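Local coordinates for alternansucrase (Leuconostoc mesenteroides, PDB 6HVG), which is a large multidomain glycoside hydrolase family 70 protein with a circularly permuted (beta/alpha)8 barrel, a bound calcium ion and choline-binding-type repeats, at residues 592-595 and 596-599; 624-627 and 628-632; 644-647 and 648-652; 1241-1245 and 1246-1250. One frame throughout, in Å; residues are numbered along the deposited sequence.

Interaction 1: 592-595 and 596-599; sequences EQLN and WLHY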
ATOM      1  N   GLU A 592     -17.771  21.858   9.572  1.00 47.54           N
ATOM      2  CA  GLU A 592     -17.177  21.230  10.750  1.00 47.59           C
ATOM      3  C   GLU A 592     -15.639  21.245  10.672  1.00 48.59           C
ATOM      4  O   GLU A 592     -14.961  21.423  11.674  1.00 48.30           O
ATOM      5  CB  GLU A 592     -17.709  19.813  10.906  1.00 46.93           C
ATOM      6  CG  GLU A 592     -17.026  19.002  11.987  1.00 46.95           C
ATOM      7  CD  GLU A 592     -16.892  19.747  13.297  1.00 45.22           C
ATOM      8  OE1 GLU A 592     -17.749  20.596  13.602  1.00 47.57           O
ATOM      9  OE2 GLU A 592     -15.946  19.425  14.033  1.00 43.94           O
ATOM     10  N   GLN A 593     -15.100  21.088   9.468  1.00 49.26           N
ATOM     11  CA  GLN A 593     -13.659  21.146   9.278  1.00 50.52           C
ATOM     12  C   GLN A 593     -13.141  22.560   9.585  1.00 51.69           C
ATOM     13  O   GLN A 593     -12.037  22.720  10.079  1.00 50.35           O
ATOM     14  CB  GLN A 593     -13.263  20.753   7.861  1.00 53.00           C
ATOM     15  CG  GLN A 593     -13.646  19.370   7.409  1.00 50.70           C
ATOM     16  CD  GLN A 593     -12.862  18.278   8.065  1.00 48.41           C
ATOM     17  OE1 GLN A 593     -12.097  18.468   9.007  1.00 52.17           O
ATOM     18  NE2 GLN A 593     -13.044  17.112   7.541  1.00 46.36           N
ATOM     19  N   LEU A 594     -13.934  23.577   9.260  1.00 51.81           N
ATOM     20  CA  LEU A 594     -13.584  24.951   9.606  1.00 53.23           C
ATOM     21  C   LEU A 594     -13.639  25.176  11.111  1.00 50.25           C
ATOM     22  O   LEU A 594     -12.816  25.897  11.661  1.00 45.98           O
ATOM     23  CB  LEU A 594     -14.538  25.932   8.904  1.00 56.13           C
ATOM     24  CG  LEU A 594     -14.326  27.424   9.178  1.00 55.27           C
ATOM     25  CD1 LEU A 594     -12.932  27.837   8.709  1.00 55.52           C
ATOM     26  CD2 LEU A 594     -15.427  28.226   8.501  1.00 53.71           C
ATOM     27  N   ASN A 595     -14.643  24.588  11.769  1.00 50.78           N
ATOM     28  CA  ASN A 595     -14.758  24.663  13.232  1.00 50.16           C
ATOM     29  C   ASN A 595     -13.504  24.095  13.881  1.00 48.89           C
ATOM     30  O   ASN A 595     -12.925  24.720  14.769  1.00 47.59           O
ATOM     31  CB  ASN A 595     -15.992  23.897  13.728  1.00 50.51           C
ATOM     32  CG  ASN A 595     -16.431  24.309  15.133  1.00 51.24           C
ATOM     33  OD1 ASN A 595     -16.973  25.402  15.324  1.00 53.89           O
ATOM     34  ND2 ASN A 595     -16.200  23.444  16.118  1.00 48.40           N
ATOM     35  N   TRP A 596     -13.080  22.924  13.396  1.00 46.88           N
ATOM     36  CA  TRP A 596     -11.870  22.272  13.877  1.00 45.48           C
ATOM     37  C   TRP A 596     -10.659  23.130  13.632  1.00 45.21           C
ATOM     38  O   TRP A 596      -9.789  23.251  14.497  1.00 50.39           O
ATOM     39  CB  TRP A 596     -11.699  20.935  13.181  1.00 45.10           C
ATOM     40  CG  TRP A 596     -10.636  20.031  13.752  1.00 43.74           C
ATOM     41  CD1 TRP A 596     -10.264  19.921  15.048  1.00 43.05           C
ATOM     42  CD2 TRP A 596      -9.880  19.063  13.036  1.00 41.22           C
ATOM     43  NE1 TRP A 596      -9.297  18.960  15.182  1.00 40.96           N
ATOM     44  CE2 TRP A 596      -9.049  18.420  13.954  1.00 40.88           C
ATOM     45  CE3 TRP A 596      -9.807  18.700  11.697  1.00 43.16           C
ATOM     46  CZ2 TRP A 596      -8.162  17.416  13.584  1.00 42.51           C
ATOM     47  CZ3 TRP A 596      -8.913  17.701  11.324  1.00 43.05           C
ATOM     48  CH2 TRP A 596      -8.121  17.063  12.268  1.00 41.27           C
ATOM     49  N   LEU A 597     -10.606  23.733  12.452  1.00 45.31           N
ATOM     50  CA  LEU A 597      -9.501  24.624  12.082  1.00 42.63           C
ATOM     51  C   LEU A 597      -9.437  25.829  12.985  1.00 42.21           C
ATOM     52  O   LEU A 597      -8.362  26.234  13.389  1.00 46.56           O
ATOM     53  CB  LEU A 597      -9.643  25.088  10.646  1.00 41.45           C
ATOM     54  CG  LEU A 597      -8.595  26.064  10.138  1.00 41.84           C
ATOM     55  CD1 LEU A 597      -7.194  25.465  10.206  1.00 40.99           C
ATOM     56  CD2 LEU A 597      -8.955  26.475   8.722  1.00 43.21           C
ATOM     57  N   HIS A 598     -10.579  26.411  13.302  1.00 44.75           N
ATOM     58  CA  HIS A 598     -10.622  27.530  14.236  1.00 46.95           C
ATOM     59  C   HIS A 598     -10.113  27.064  15.574  1.00 48.10           C
ATOM     60  O   HIS A 598      -9.296  27.741  16.199  1.00 56.09           O
ATOM     61  CB  HIS A 598     -12.039  28.051  14.374  1.00 48.41           C
ATOM     62  CG  HIS A 598     -12.178  29.193  15.327  1.00 48.58           C
ATOM     63  ND1 HIS A 598     -12.005  30.507  14.946  1.00 49.05           N
ATOM     64  CD2 HIS A 598     -12.534  29.219  16.631  1.00 48.98           C
ATOM     65  CE1 HIS A 598     -12.226  31.294  15.982  1.00 49.67           C
ATOM     66  NE2 HIS A 598     -12.553  30.537  17.016  1.00 50.93           N
ATOM     67  N   TYR A 599     -10.581  25.896  16.004  1.00 45.84           N
ATOM     68  CA  TYR A 599     -10.205  25.333  17.298  1.00 46.65           C
ATOM     69  C   TYR A 599      -8.692  25.173  17.432  1.00 48.68           C
ATOM     70  O   TYR A 599      -8.137  25.442  18.499  1.00 48.01           O
ATOM     71  CB  TYR A 599     -10.908  24.002  17.502  1.00 43.90           C
ATOM     72  CG  TYR A 599     -10.480  23.187  18.695  1.00 42.27           C
ATOM     73  CD1 TYR A 599     -11.038  23.397  19.933  1.00 44.43           C
ATOM     74  CD2 TYR A 599      -9.560  22.165  18.565  1.00 43.43           C
ATOM     75  CE1 TYR A 599     -10.696  22.605  21.017  1.00 45.96           C
ATOM     76  CE2 TYR A 599      -9.213  21.365  19.636  1.00 42.75           C
ATOM     77  CZ  TYR A 599      -9.784  21.589  20.856  1.00 44.71           C
ATOM     78  OH  TYR A 599      -9.441  20.812  21.946  1.00 48.12           O
TER
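Gln-593 and Trp-596 run alongside each other off the same helix, pointing the same way, with the amide turned 42° from the indole plane. The amide oxygen does the touching: Gln-593 OE1 lies at the indole edge, near the ring plane, 3.5 Å from Trp-596 CE3. A bend at chi2 (-71°) folds the glutamine back to this edge. Its amide is fixed from both ends, because OE1 accepts from Arg-1115 and NE2 donates to Asn-584. Trp-596 NE1 in turn donates to the backbone oxygen of Arg-1115, so one arginine holds both flat groups. Leu-594 and Leu-597 meet through methyls, CD1 of Leu-594 lying 4.2 Å from CD2 of Leu-597, and both rest on Tyr-637 of helix 629-642. Beneath the side chains run regular i to i+4 backbone bonds: Trp-596 N to Glu-592 O (3.0 Å), Leu-597 N to Gln-593 O (3.0 Å), His-598 N to Leu-594 O (2.8 Å) and Tyr-599 N to Asn-595 O (2.9 Å). Nearly all of this is buried, with helix 629-642 and Trp-1156 of strand 1151-1156 covering Gln-593 and Leu-597. Such a helix, laid against both a neighbouring helix and the central strands, is characteristic of the outer layer of a (beta/alpha)8 barrel.

Interaction 2: 624-627 and 628-632; sequences DNVD and ADLLK. With CA (calcium ion), chain C.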
ATOM      1  N   ASP A 624      -4.449  15.386  -1.887  1.00 43.20           N
ATOM      2  CA  ASP A 624      -4.981  14.719  -3.057  1.00 44.40           C
ATOM      3  C   ASP A 624      -6.034  13.655  -2.740  1.00 45.82           C
ATOM      4  O   ASP A 624      -6.679  13.128  -3.646  1.00 48.43           O
ATOM      5  CB  ASP A 624      -3.827  14.140  -3.858  1.00 46.87           C
ATOM      6  CG  ASP A 624      -2.922  15.229  -4.471  1.00 48.67           C
ATOM      7  OD1 ASP A 624      -3.378  16.394  -4.605  1.00 48.14           O
ATOM      8  OD2 ASP A 624      -1.763  14.908  -4.843  1.00 49.24           O
ATOM      9  N   ASN A 625      -6.226  13.349  -1.454  1.00 45.34           N
ATOM     10  CA  ASN A 625      -7.178  12.330  -1.023  1.00 43.04           C
ATOM     11  C   ASN A 625      -8.481  12.892  -0.422  1.00 43.15           C
ATOM     12  O   ASN A 625      -9.250  12.135   0.183  1.00 45.17           O
ATOM     13  CB  ASN A 625      -6.512  11.446   0.009  1.00 44.72           C
ATOM     14  CG  ASN A 625      -5.112  11.098  -0.372  1.00 45.21           C
ATOM     15  OD1 ASN A 625      -4.181  11.831  -0.048  1.00 48.11           O
ATOM     16  ND2 ASN A 625      -4.938   9.946  -1.003  1.00 47.20           N
ATOM     17  N   VAL A 626      -8.710  14.197  -0.587  1.00 40.91           N
ATOM     18  CA  VAL A 626      -9.874  14.896  -0.066  1.00 41.52           C
ATOM     19  C   VAL A 626     -10.415  15.910  -1.085  1.00 40.71           C
ATOM     20  O   VAL A 626      -9.847  16.089  -2.160  1.00 40.79           O
ATOM     21  CB  VAL A 626      -9.550  15.646   1.240  1.00 45.00           C
ATOM     22  CG1 VAL A 626      -8.996  14.688   2.286  1.00 45.42           C
ATOM     23  CG2 VAL A 626      -8.603  16.821   1.003  1.00 43.72           C
ATOM     24  N   ASP A 627     -11.545  16.530  -0.754  1.00 41.92           N
ATOM     25  CA  ASP A 627     -12.181  17.545  -1.611  1.00 45.52           C
ATOM     26  C   ASP A 627     -11.405  18.857  -1.524  1.00 45.09           C
ATOM     27  O   ASP A 627     -11.235  19.435  -0.445  1.00 48.59           O
ATOM     28  CB  ASP A 627     -13.651  17.761  -1.209  1.00 45.94           C
ATOM     29  CG  ASP A 627     -14.444  18.559  -2.242  1.00 47.12           C
ATOM     30  OD1 ASP A 627     -13.987  19.624  -2.704  1.00 49.19           O
ATOM     31  OD2 ASP A 627     -15.553  18.133  -2.573  1.00 49.67           O
ATOM     32  N   ALA A 628     -10.930  19.321  -2.668  1.00 43.73           N
ATOM     33  CA  ALA A 628     -10.030  20.469  -2.713  1.00 47.54           C
ATOM     34  C   ALA A 628     -10.657  21.797  -2.232  1.00 50.02           C
ATOM     35  O   ALA A 628      -9.948  22.783  -2.042  1.00 51.22           O
ATOM     36  CB  ALA A 628      -9.481  20.613  -4.116  1.00 47.92           C
ATOM     37  N   ASP A 629     -11.972  21.829  -2.047  1.00 50.12           N
ATOM     38  CA  ASP A 629     -12.625  22.970  -1.401  1.00 50.01           C
ATOM     39  C   ASP A 629     -12.001  23.326  -0.063  1.00 45.93           C
ATOM     40  O   ASP A 629     -11.993  24.489   0.324  1.00 48.09           O
ATOM     41  CB  ASP A 629     -14.104  22.677  -1.157  1.00 54.63           C
ATOM     42  CG  ASP A 629     -14.954  22.739  -2.424  1.00 58.70           C
ATOM     43  OD1 ASP A 629     -14.528  23.361  -3.432  1.00 60.07           O
ATOM     44  OD2 ASP A 629     -16.075  22.175  -2.377  1.00 58.75           O
ATOM     45  N   LEU A 630     -11.478  22.333   0.643  1.00 42.37           N
ATOM     46  CA  LEU A 630     -10.882  22.570   1.939  1.00 40.25           C
ATOM     47  C   LEU A 630      -9.729  23.553   1.883  1.00 41.62           C
ATOM     48  O   LEU A 630      -9.453  24.236   2.871  1.00 43.35           O
ATOM     49  CB  LEU A 630     -10.421  21.258   2.590  1.00 39.78           C
ATOM     50  CG  LEU A 630     -11.501  20.262   3.005  1.00 40.18           C
ATOM     51  CD1 LEU A 630     -10.875  19.099   3.759  1.00 39.13           C
ATOM     52  CD2 LEU A 630     -12.582  20.923   3.846  1.00 42.51           C
ATOM     53  N   LEU A 631      -9.032  23.616   0.755  1.00 43.00           N
ATOM     54  CA  LEU A 631      -7.925  24.543   0.623  1.00 44.71           C
ATOM     55  C   LEU A 631      -8.440  25.977   0.610  1.00 46.55           C
ATOM     56  O   LEU A 631      -7.849  26.865   1.256  1.00 49.82           O
ATOM     57  CB  LEU A 631      -7.110  24.261  -0.644  1.00 46.42           C
ATOM     58  CG  LEU A 631      -6.530  22.861  -0.827  1.00 46.29           C
ATOM     59  CD1 LEU A 631      -5.600  22.822  -2.018  1.00 47.85           C
ATOM     60  CD2 LEU A 631      -5.786  22.396   0.402  1.00 48.18           C
ATOM     61  N   LYS A 632      -9.532  26.191  -0.125  1.00 45.92           N
ATOM     62  CA  LYS A 632     -10.185  27.501  -0.218  1.00 46.53           C
ATOM     63  C   LYS A 632     -10.783  27.916   1.117  1.00 47.28           C
ATOM     64  O   LYS A 632     -10.642  29.072   1.526  1.00 49.77           O
ATOM     65  CB  LYS A 632     -11.289  27.462  -1.264  1.00 47.91           C
ATOM     66  CG  LYS A 632     -11.740  28.821  -1.731  1.00 51.19           C
ATOM     67  CD  LYS A 632     -13.168  28.798  -2.235  1.00 55.87           C
ATOM     68  CE  LYS A 632     -13.510  30.070  -3.009  1.00 63.00           C
ATOM     69  NZ  LYS A 632     -13.327  31.325  -2.216  1.00 64.06           N
TER
HETATM   70 CA    CA C2000     -10.819  10.897   1.295  1.00 47.20          CA
HETATM   71  O   HOH W   1     -11.718  12.366   2.923  1.00 40.78           O
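Asp-627 receives two amides of the start of helix 629-642 at once, one on its side chain and one on its own carbonyl. Asp-627 OD1 takes Asp-629 N on its anti lone pair (3.1 Å, 167°). With CG set anti to the backbone N (chi1 -167°), the carboxylate folds forward beside its own carbonyl carbon and over this amide. The second bond, nearly straight, runs from Leu-630 N to Asp-627 O (3.1 Å, 172°). The bond from the i side chain to the i+2 amide makes an Asx turn, capping the approach to helix 629-642 in the loop that follows barrel strand 617-620. The carboxylate of Asp-629 lies beside that of Asp-627, the two side chains crossing at a slant, with Asp-629 OD2 3.3 Å from Asp-627 OD1. Ser-1229 OG is hydrogen-bonded to both OD2 atoms, and Gln-590 NE2 donates to that of Asp-629. Close to the turn, Val-626 CG2 touches Leu-630 CD1 at 4.2 Å, a small apolar patch next to these polar groups. One residue further back, Asn-625 O binds the calcium ion at 2.3 Å, in a shell that also holds a water 2.4 Å from the calcium ion, Glu-575, Asp-581 and Asp-1159.

Interaction 3: 644-647 and 648-652; sequences TDKS and DANAN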
ATOM      1  N   THR A 644      -3.993  37.832   5.624  1.00 50.18           N
ATOM      2  CA  THR A 644      -2.834  37.242   4.965  1.00 48.66           C
ATOM      3  C   THR A 644      -2.627  37.738   3.547  1.00 48.84           C
ATOM      4  O   THR A 644      -1.494  37.730   3.041  1.00 52.14           O
ATOM      5  CB  THR A 644      -2.918  35.705   4.931  1.00 46.97           C
ATOM      6  OG1 THR A 644      -4.167  35.290   4.354  1.00 46.42           O
ATOM      7  CG2 THR A 644      -2.788  35.142   6.342  1.00 46.38           C
ATOM      8  N   ASP A 645      -3.696  38.180   2.899  1.00 49.95           N
ATOM      9  CA  ASP A 645      -3.569  38.736   1.547  1.00 52.01           C
ATOM     10  C   ASP A 645      -3.198  40.225   1.523  1.00 53.90           C
ATOM     11  O   ASP A 645      -3.062  40.792   0.437  1.00 55.78           O
ATOM     12  CB  ASP A 645      -4.815  38.456   0.694  1.00 52.56           C
ATOM     13  CG  ASP A 645      -6.106  38.940   1.328  1.00 56.54           C
ATOM     14  OD1 ASP A 645      -6.120  39.275   2.546  1.00 60.15           O
ATOM     15  OD2 ASP A 645      -7.130  38.948   0.597  1.00 58.84           O
ATOM     16  N   LYS A 646      -2.992  40.843   2.692  1.00 53.93           N
ATOM     17  CA  LYS A 646      -2.723  42.284   2.766  1.00 57.61           C
ATOM     18  C   LYS A 646      -1.237  42.610   2.618  1.00 55.50           C
ATOM     19  O   LYS A 646      -0.882  43.610   1.994  1.00 55.50           O
ATOM     20  CB  LYS A 646      -3.220  42.889   4.095  1.00 60.95           C
ATOM     21  CG  LYS A 646      -4.695  42.734   4.423  1.00 61.73           C
ATOM     22  CD  LYS A 646      -5.631  43.602   3.583  1.00 67.38           C
ATOM     23  CE  LYS A 646      -5.911  43.013   2.188  1.00 72.44           C
ATOM     24  NZ  LYS A 646      -7.310  43.181   1.671  1.00 73.22           N
ATOM     25  N   SER A 647      -0.381  41.788   3.220  1.00 54.24           N
ATOM     26  CA  SER A 647       1.071  42.015   3.201  1.00 52.86           C
ATOM     27  C   SER A 647       1.837  40.706   3.329  1.00 52.43           C
ATOM     28  O   SER A 647       1.283  39.702   3.741  1.00 55.47           O
ATOM     29  CB  SER A 647       1.475  42.941   4.359  1.00 52.78           C
ATOM     30  OG  SER A 647       1.421  42.262   5.607  1.00 50.11           O
ATOM     31  N   ASP A 648       3.122  40.740   3.008  1.00 53.51           N
ATOM     32  CA  ASP A 648       4.009  39.612   3.254  1.00 55.36           C
ATOM     33  C   ASP A 648       4.224  39.339   4.747  1.00 57.90           C
ATOM     34  O   ASP A 648       4.426  38.188   5.141  1.00 56.64           O
ATOM     35  CB  ASP A 648       5.369  39.840   2.576  1.00 57.81           C
ATOM     36  CG  ASP A 648       5.311  39.671   1.073  1.00 61.51           C
ATOM     37  OD1 ASP A 648       4.273  39.163   0.559  1.00 65.72           O
ATOM     38  OD2 ASP A 648       6.315  40.027   0.414  1.00 62.19           O
ATOM     39  N   ALA A 649       4.187  40.388   5.573  1.00 58.45           N
ATOM     40  CA  ALA A 649       4.355  40.236   7.017  1.00 58.86           C
ATOM     41  C   ALA A 649       3.179  39.477   7.649  1.00 58.60           C
ATOM     42  O   ALA A 649       3.373  38.650   8.542  1.00 60.55           O
ATOM     43  CB  ALA A 649       4.519  41.593   7.679  1.00 58.10           C
ATOM     44  N   ASN A 650       1.969  39.779   7.196  1.00 55.58           N
ATOM     45  CA  ASN A 650       0.769  39.060   7.647  1.00 55.99           C
ATOM     46  C   ASN A 650       0.776  37.600   7.187  1.00 53.89           C
ATOM     47  O   ASN A 650       0.521  36.690   7.969  1.00 50.31           O
ATOM     48  CB  ASN A 650      -0.509  39.730   7.114  1.00 54.22           C
ATOM     49  CG  ASN A 650      -0.811  41.053   7.780  1.00 53.91           C
ATOM     50  OD1 ASN A 650      -0.016  41.572   8.570  1.00 55.23           O
ATOM     51  ND2 ASN A 650      -1.969  41.604   7.468  1.00 52.72           N
ATOM     52  N   ALA A 651       1.045  37.409   5.897  1.00 53.08           N
ATOM     53  CA  ALA A 651       1.152  36.093   5.286  1.00 49.91           C
ATOM     54  C   ALA A 651       2.206  35.255   5.991  1.00 47.55           C
ATOM     55  O   ALA A 651       1.921  34.142   6.408  1.00 52.45           O
ATOM     56  CB  ALA A 651       1.484  36.221   3.800  1.00 49.81           C
ATOM     57  N   ASN A 652       3.405  35.807   6.151  1.00 46.23           N
ATOM     58  CA  ASN A 652       4.528  35.065   6.713  1.00 44.34           C
ATOM     59  C   ASN A 652       4.476  34.879   8.217  1.00 46.41           C
ATOM     60  O   ASN A 652       5.229  34.074   8.743  1.00 48.21           O
ATOM     61  CB  ASN A 652       5.848  35.684   6.295  1.00 43.30           C
ATOM     62  CG  ASN A 652       6.043  35.683   4.778  1.00 45.26           C
ATOM     63  OD1 ASN A 652       5.126  35.373   4.002  1.00 41.29           O
ATOM     64  ND2 ASN A 652       7.265  36.008   4.343  1.00 49.28           N
TER
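Ser-647 and Asn-650 form the tight part of this contact: Ser-647 OG accepts from Asn-650 N at 3.0 Å, the N-H pointing almost straight at it (164°). A chi1 of 74° sets the hydroxyl between the backbone N and the carbonyl carbon, from where it hangs over the first turn of helix 648-652. The serine is the N-cap, and its carbonyl opens the regular helix bonding by taking Ala-651 N (3.2 Å). The loop folds back beneath, so that Thr-644 O comes to 3.4 Å from Ala-651 CB, and CG2 of Thr-644 rests near Asn-650 O at 4.0 Å; Val-1033 touches both Thr-644 and Ala-651. The outer side is looser. Lys-646 is exposed and meets the helix mainly through CB, 3.8 Å from Asn-650 ND2, while its bent chain leads off. That amide nitrogen is used by Gly-643 O, which ties the helix start to the residue just after helix 629-642. At the first helical position the carboxylate of Asp-648 is held by His-1035 and Asn-1037. A hydroxyl that takes up an amide of the first turn, followed directly by an acidic residue, probably makes a favourable electrostatic match to the positive end of the helix dipole.

Interaction 4: 1241-1245 and 1246-1250; sequences KQWSA and KYMNG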
ATOM      1  N   LYS A1241     -21.762  17.048  16.372  1.00 50.83           N
ATOM      2  CA  LYS A1241     -21.283  16.633  17.696  1.00 52.79           C
ATOM      3  C   LYS A1241     -20.979  15.127  17.732  1.00 51.60           C
ATOM      4  O   LYS A1241     -20.296  14.645  18.637  1.00 45.63           O
ATOM      5  CB  LYS A1241     -22.331  16.907  18.776  1.00 57.96           C
ATOM      6  CG  LYS A1241     -22.746  18.351  19.009  1.00 62.42           C
ATOM      7  CD  LYS A1241     -21.567  19.295  19.043  1.00 70.30           C
ATOM      8  CE  LYS A1241     -21.948  20.604  19.721  1.00 72.02           C
ATOM      9  NZ  LYS A1241     -21.685  20.531  21.174  1.00 74.91           N
ATOM     10  N   GLN A1242     -21.517  14.389  16.755  1.00 54.12           N
ATOM     11  CA  GLN A1242     -21.320  12.946  16.668  1.00 52.96           C
ATOM     12  C   GLN A1242     -21.147  12.537  15.216  1.00 50.34           C
ATOM     13  O   GLN A1242     -21.990  12.838  14.390  1.00 51.31           O
ATOM     14  CB  GLN A1242     -22.525  12.231  17.265  1.00 54.23           C
ATOM     15  CG  GLN A1242     -22.390  10.713  17.343  1.00 57.48           C
ATOM     16  CD  GLN A1242     -23.660  10.068  17.846  1.00 58.71           C
ATOM     17  OE1 GLN A1242     -24.749  10.356  17.347  1.00 59.40           O
ATOM     18  NE2 GLN A1242     -23.532   9.183  18.823  1.00 58.10           N
ATOM     19  N   TRP A1243     -20.056  11.851  14.896  1.00 48.79           N
ATOM     20  CA  TRP A1243     -19.899  11.296  13.554  1.00 45.59           C
ATOM     21  C   TRP A1243     -20.841  10.119  13.359  1.00 44.00           C
ATOM     22  O   TRP A1243     -21.177   9.424  14.299  1.00 43.88           O
ATOM     23  CB  TRP A1243     -18.458  10.833  13.300  1.00 46.26           C
ATOM     24  CG  TRP A1243     -17.498  11.949  13.207  1.00 46.44           C
ATOM     25  CD1 TRP A1243     -16.581  12.332  14.152  1.00 47.17           C
ATOM     26  CD2 TRP A1243     -17.366  12.866  12.131  1.00 45.15           C
ATOM     27  NE1 TRP A1243     -15.887  13.431  13.720  1.00 44.96           N
ATOM     28  CE2 TRP A1243     -16.357  13.785  12.484  1.00 43.96           C
ATOM     29  CE3 TRP A1243     -17.995  13.001  10.898  1.00 44.26           C
ATOM     30  CZ2 TRP A1243     -15.978  14.828  11.643  1.00 42.79           C
ATOM     31  CZ3 TRP A1243     -17.603  14.047  10.053  1.00 41.86           C
ATOM     32  CH2 TRP A1243     -16.613  14.936  10.434  1.00 42.04           C
ATOM     33  N   SER A1244     -21.246   9.909  12.115  1.00 45.13           N
ATOM     34  CA  SER A1244     -22.006   8.739  11.716  1.00 45.45           C
ATOM     35  C   SER A1244     -21.833   8.542  10.214  1.00 45.21           C
ATOM     36  O   SER A1244     -21.267   9.388   9.547  1.00 47.30           O
ATOM     37  CB  SER A1244     -23.465   8.895  12.100  1.00 45.58           C
ATOM     38  OG  SER A1244     -24.045   9.959  11.400  1.00 46.96           O
ATOM     39  N   ALA A1245     -22.316   7.422   9.694  1.00 45.59           N
ATOM     40  CA  ALA A1245     -22.035   6.995   8.328  1.00 45.25           C
ATOM     41  C   ALA A1245     -22.437   8.019   7.283  1.00 46.67           C
ATOM     42  O   ALA A1245     -21.795   8.124   6.247  1.00 45.92           O
ATOM     43  CB  ALA A1245     -22.734   5.671   8.034  1.00 47.56           C
ATOM     44  N   LYS A1246     -23.496   8.779   7.539  1.00 48.95           N
ATOM     45  CA  LYS A1246     -23.972   9.734   6.547  1.00 52.67           C
ATOM     46  C   LYS A1246     -22.935  10.804   6.190  1.00 52.40           C
ATOM     47  O   LYS A1246     -23.019  11.417   5.134  1.00 53.23           O
ATOM     48  CB  LYS A1246     -25.307  10.364   6.977  1.00 59.73           C
ATOM     49  CG  LYS A1246     -25.288  11.190   8.262  1.00 62.74           C
ATOM     50  CD  LYS A1246     -26.655  11.811   8.489  1.00 65.43           C
ATOM     51  CE  LYS A1246     -26.784  12.403   9.872  1.00 70.60           C
ATOM     52  NZ  LYS A1246     -28.184  12.844  10.120  1.00 77.54           N
ATOM     53  N   TYR A1247     -21.959  11.023   7.071  1.00 50.85           N
ATOM     54  CA  TYR A1247     -20.884  11.962   6.815  1.00 46.80           C
ATOM     55  C   TYR A1247     -19.615  11.302   6.270  1.00 45.78           C
ATOM     56  O   TYR A1247     -18.582  11.957   6.118  1.00 46.33           O
ATOM     57  CB  TYR A1247     -20.581  12.743   8.095  1.00 45.24           C
ATOM     58  CG  TYR A1247     -21.732  13.600   8.589  1.00 44.72           C
ATOM     59  CD1 TYR A1247     -22.375  14.492   7.736  1.00 43.24           C
ATOM     60  CD2 TYR A1247     -22.157  13.545   9.910  1.00 45.59           C
ATOM     61  CE1 TYR A1247     -23.417  15.283   8.178  1.00 44.57           C
ATOM     62  CE2 TYR A1247     -23.208  14.335  10.360  1.00 46.72           C
ATOM     63  CZ  TYR A1247     -23.836  15.204   9.483  1.00 46.07           C
ATOM     64  OH  TYR A1247     -24.881  16.007   9.887  1.00 45.37           O
ATOM     65  N   MET A1248     -19.710  10.037   5.896  1.00 44.17           N
ATOM     66  CA  MET A1248     -18.545   9.273   5.446  1.00 43.66           C
ATOM     67  C   MET A1248     -18.701   8.817   4.003  1.00 43.21           C
ATOM     68  O   MET A1248     -19.796   8.515   3.561  1.00 44.45           O
ATOM     69  CB  MET A1248     -18.350   8.029   6.331  1.00 43.85           C
ATOM     70  CG  MET A1248     -18.158   8.318   7.813  1.00 45.69           C
ATOM     71  SD  MET A1248     -16.557   9.014   8.200  1.00 46.17           S
ATOM     72  CE  MET A1248     -16.843   9.566   9.859  1.00 47.67           C
ATOM     73  N   ASN A1249     -17.585   8.742   3.287  1.00 43.62           N
ATOM     74  CA  ASN A1249     -17.546   8.164   1.958  1.00 43.55           C
ATOM     75  C   ASN A1249     -17.433   6.660   2.008  1.00 44.50           C
ATOM     76  O   ASN A1249     -17.952   5.964   1.135  1.00 51.77           O
ATOM     77  CB  ASN A1249     -16.359   8.709   1.178  1.00 42.04           C
ATOM     78  CG  ASN A1249     -16.521  10.173   0.808  1.00 42.30           C
ATOM     79  OD1 ASN A1249     -17.633  10.672   0.674  1.00 42.87           O
ATOM     80  ND2 ASN A1249     -15.400  10.871   0.661  1.00 43.16           N
ATOM     81  N   GLY A1250     -16.755   6.140   3.015  1.00 42.82           N
ATOM     82  CA  GLY A1250     -16.601   4.702   3.111  1.00 45.02           C
ATOM     83  C   GLY A1250     -15.638   4.270   4.179  1.00 46.07           C
ATOM     84  O   GLY A1250     -15.412   4.997   5.153  1.00 51.71           O
TER
HETATM   85  O   HOH W   2     -25.304   7.925   9.512  1.00 43.89           O
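A tight turn, in which Trp-1243 meets Tyr-1247 and Met-1248, leads into strand 1248-1252 of an antiparallel sheet. Trp-1243 and Tyr-1247 cross at about a right angle; Tyr-1247 CB lies in the indole plane, at its edge, 3.8 Å from Trp-1243 CZ3. The methyl of Met-1248 approaches the same ring obliquely, its CE 3.8 Å from Trp-1243 CE3, because a bend at chi2 (-73°) swings the thioether back over the turn. Within 1246-1250, the aliphatic CG of Lys-1246 sits over the centre of one face of the Tyr-1247 ring. Two consecutive i to i+3 bonds fold the chain, Tyr-1247 N to Ser-1244 O (3.0 Å) and Met-1248 N to Ala-1245 O (2.9 Å), amounting to a short turn of 3-10 character. In both the donor stands above the carbonyl plane, by 57° at Ala-1245. Water 2 bridges the turn, accepting from Ser-1244 OG at 3.0 Å and from Lys-1246 N at 2.8 Å. Tyr-1247 packs on Ile-588 and Val-589 of helix 587-601, fastening the turn to the barrel's helical layer. In the sheet, strand 1248-1252 lies between 580-582 and 534-537. There Asn-1249 donates through ND2 to OD2 of Asp-581, whose other carboxylate oxygen binds the calcium ion.

Interactions 1 and 2 lie on neighbouring helices, 587-601 and 629-642, and touch where Gln-593 CG meets Leu-630 CD2 at 4.0 Å. Both are buried, yet 1 is the middle of a helix with several of its polar ends tied by Arg-1115, whereas 2 is an aspartate-capped helix start close to the metal. Interaction 3 repeats the capping theme with a serine at the next helix, about 22 Å from interaction 2 between centres and partly open to solvent. Interaction 4, partly buried, is the turn leading into a sheet strand and relies on aromatic packing and a water; through Asn-1249 and Asp-581 it shares the calcium surroundings of interaction 2.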